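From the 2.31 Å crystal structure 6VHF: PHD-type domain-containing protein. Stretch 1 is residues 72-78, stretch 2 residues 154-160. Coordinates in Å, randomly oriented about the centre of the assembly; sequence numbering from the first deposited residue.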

# COMPACT_ATOMS: atom_id res chain seq x y z
N PHE A 72 -4.17 -6.57 1.62
CA PHE A 72 -5.22 -6.21 0.66
C PHE A 72 -4.65 -5.97 -0.73
O PHE A 72 -5.32 -6.26 -1.73
CB PHE A 72 -5.96 -4.98 1.15
CG PHE A 72 -7.32 -4.82 0.54
CD1 PHE A 72 -8.06 -5.93 0.17
CD2 PHE A 72 -7.85 -3.56 0.32
CE1 PHE A 72 -9.32 -5.79 -0.40
CE2 PHE A 72 -9.10 -3.41 -0.25
CZ PHE A 72 -9.84 -4.52 -0.61
N SER A 73 -3.42 -5.44 -0.82
CA SER A 73 -2.79 -5.27 -2.13
C SER A 73 -2.55 -6.62 -2.78
O SER A 73 -2.80 -6.79 -3.98
CB SER A 73 -1.47 -4.51 -2.01
OG SER A 73 -1.70 -3.16 -1.67
N LEU A 74 -2.08 -7.60 -1.99
CA LEU A 74 -1.90 -8.96 -2.49
C LEU A 74 -3.24 -9.57 -2.94
O LEU A 74 -3.30 -10.23 -3.98
CB LEU A 74 -1.23 -9.81 -1.42
CG LEU A 74 0.10 -9.26 -0.90
CD1 LEU A 74 0.62 -10.01 0.30
CD2 LEU A 74 1.12 -9.31 -2.01
N PHE A 75 -4.31 -9.35 -2.18
CA PHE A 75 -5.64 -9.80 -2.60
C PHE A 75 -6.00 -9.25 -3.98
O PHE A 75 -6.34 -10.01 -4.88
CB PHE A 75 -6.68 -9.37 -1.55
CG PHE A 75 -8.10 -9.81 -1.85
CD1 PHE A 75 -8.85 -9.22 -2.87
CD2 PHE A 75 -8.69 -10.81 -1.09
CE1 PHE A 75 -10.16 -9.61 -3.12
CE2 PHE A 75 -9.99 -11.22 -1.34
CZ PHE A 75 -10.73 -10.61 -2.36
N LEU A 76 -5.92 -7.93 -4.15
CA LEU A 76 -6.28 -7.31 -5.42
C LEU A 76 -5.33 -7.68 -6.55
O LEU A 76 -5.60 -7.32 -7.70
CB LEU A 76 -6.33 -5.78 -5.26
CG LEU A 76 -7.38 -5.21 -4.29
CD1 LEU A 76 -7.23 -3.70 -4.15
CD2 LEU A 76 -8.80 -5.56 -4.70
N GLN A 77 -4.24 -8.39 -6.28
CA GLN A 77 -3.37 -8.83 -7.36
C GLN A 77 -3.73 -10.21 -7.88
O GLN A 77 -3.24 -10.60 -8.95
CB GLN A 77 -1.92 -8.80 -6.91
CG GLN A 77 -1.33 -7.40 -6.85
CD GLN A 77 0.03 -7.39 -6.20
OE1 GLN A 77 0.22 -6.80 -5.12
NE2 GLN A 77 0.99 -8.04 -6.83
N SER A 78 -4.61 -10.98 -7.12
CA SER A 78 -5.26 -12.25 -7.46
C SER A 78 -6.56 -11.98 -8.21
O SER A 78 -7.33 -11.08 -7.83
CB SER A 78 -5.58 -13.05 -6.20
OG SER A 78 -6.80 -12.61 -5.63
N ARG A 154 3.77 -0.16 -7.51
CA ARG A 154 4.20 -0.58 -8.84
C ARG A 154 3.45 -1.83 -9.30
O ARG A 154 3.07 -1.95 -10.47
CB ARG A 154 5.70 -0.83 -8.85
CG ARG A 154 6.59 0.39 -8.68
CD ARG A 154 8.04 -0.09 -8.49
NE ARG A 154 9.06 0.86 -8.94
CZ ARG A 154 9.75 1.63 -8.11
NH1 ARG A 154 9.49 1.56 -6.80
NH2 ARG A 154 10.69 2.47 -8.57
N GLU A 155 3.23 -2.78 -8.38
CA GLU A 155 2.49 -3.98 -8.73
C GLU A 155 1.03 -3.65 -9.09
O GLU A 155 0.51 -4.11 -10.11
CB GLU A 155 2.56 -4.98 -7.58
CG GLU A 155 3.95 -5.53 -7.34
CD GLU A 155 4.46 -6.39 -8.50
OE1 GLU A 155 3.65 -6.78 -9.39
OE2 GLU A 155 5.66 -6.72 -8.52
N LEU A 156 0.37 -2.82 -8.26
CA LEU A 156 -1.00 -2.42 -8.53
C LEU A 156 -1.11 -1.67 -9.85
O LEU A 156 -2.09 -1.84 -10.58
CB LEU A 156 -1.52 -1.54 -7.39
CG LEU A 156 -1.65 -2.21 -6.02
CD1 LEU A 156 -1.65 -1.15 -4.89
CD2 LEU A 156 -2.88 -3.08 -5.97
N ALA A 157 -0.13 -0.79 -10.16
CA ALA A 157 -0.17 -0.08 -11.44
C ALA A 157 0.04 -1.04 -12.61
O ALA A 157 -0.59 -0.88 -13.66
CB ALA A 157 0.87 1.05 -11.47
N LEU A 158 0.93 -2.02 -12.45
CA LEU A 158 1.08 -3.08 -13.45
C LEU A 158 -0.25 -3.79 -13.70
O LEU A 158 -0.65 -3.98 -14.86
CB LEU A 158 2.13 -4.08 -12.98
CG LEU A 158 2.54 -5.25 -13.87
CD1 LEU A 158 4.00 -5.55 -13.59
CD2 LEU A 158 1.67 -6.50 -13.63
N GLN A 159 -0.94 -4.18 -12.63
CA GLN A 159 -2.26 -4.80 -12.76
C GLN A 159 -3.22 -3.92 -13.56
O GLN A 159 -3.95 -4.42 -14.41
CB GLN A 159 -2.84 -5.12 -11.39
CG GLN A 159 -2.06 -6.16 -10.60
CD GLN A 159 -2.25 -7.58 -11.14
OE1 GLN A 159 -3.16 -8.30 -10.72
NE2 GLN A 159 -1.38 -7.99 -12.06
N ILE A 160 -3.22 -2.61 -13.30
CA ILE A 160 -4.11 -1.75 -14.08
C ILE A 160 -3.77 -1.85 -15.56
O ILE A 160 -4.67 -1.96 -16.42
CB ILE A 160 -4.05 -0.30 -13.57
CG1 ILE A 160 -4.89 -0.14 -12.30
CG2 ILE A 160 -4.53 0.68 -14.64
CD1 ILE A 160 -4.53 1.16 -11.46

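Two oxygen atoms stand closer than van der Waals contact at the heart of this interface: OE1 of Gln 159 lies 2.9 Å from the backbone O of Gln 77. Neither a carbonyl nor a side-chain amide oxygen carries a proton, so the pair as modelled should repel. Oxygen and nitrogen are hard to tell apart in electron density at 2.31 Å, and with the amide turned over the approach may be a hydrogen bond. The general principle is that a glutamine amide should be read through its surroundings as well as its assigned atom names.

The backbone sets the stage for this meeting. The two helices run in nearly the same direction, with 21° between their axes, and approach no closer than 10.1 Å, a spacing that leaves side chains to fill the gap. The nearest CA atoms across the contact are those of Gln 77 and Gln 159, 6.8 Å apart. The N of Ser 78 bonds to the O of Phe 75 at 3.0 Å and only weakly to the O of Leu 74 at 3.5 Å, while Ser 78 OG donates to the same Phe 75 O at 2.7 Å. It is the carbonyl of Gln 77 that the side chain of Gln 159 reaches. In the second stretch the regular i to i+4 ladder continues, as in Gln 159 N to Glu 155 O at 2.9 Å.

Around the polar meeting point, hydrocarbon does much of the packing. Gln 77, with chi1 m and chi2 t, reaches obliquely across the neighbouring helix; its CG lies 4.0 Å from CG of Gln 159, so the aliphatic portions of two polar residues touch. Farther out, its amide end packs beside Glu 155, whose CB points toward the first stretch. Long polar side chains commonly work this way, contributing methylene surface as well as an amide.

Leu 156 supplies the buried apolar part. Its CB points sideways, yet the end of the side chain comes nearer to the first helix, placing CD2 4.4 Å from CB of Leu 76 in a loose apolar contact. The other methyl, CD1, sits 3.8 Å from OG of Ser 73, a van der Waals contact that costs the hydroxyl little, since it is hydrogen-bonded elsewhere in the structure. The whole contact buries a modest 281 Å², counting both sides.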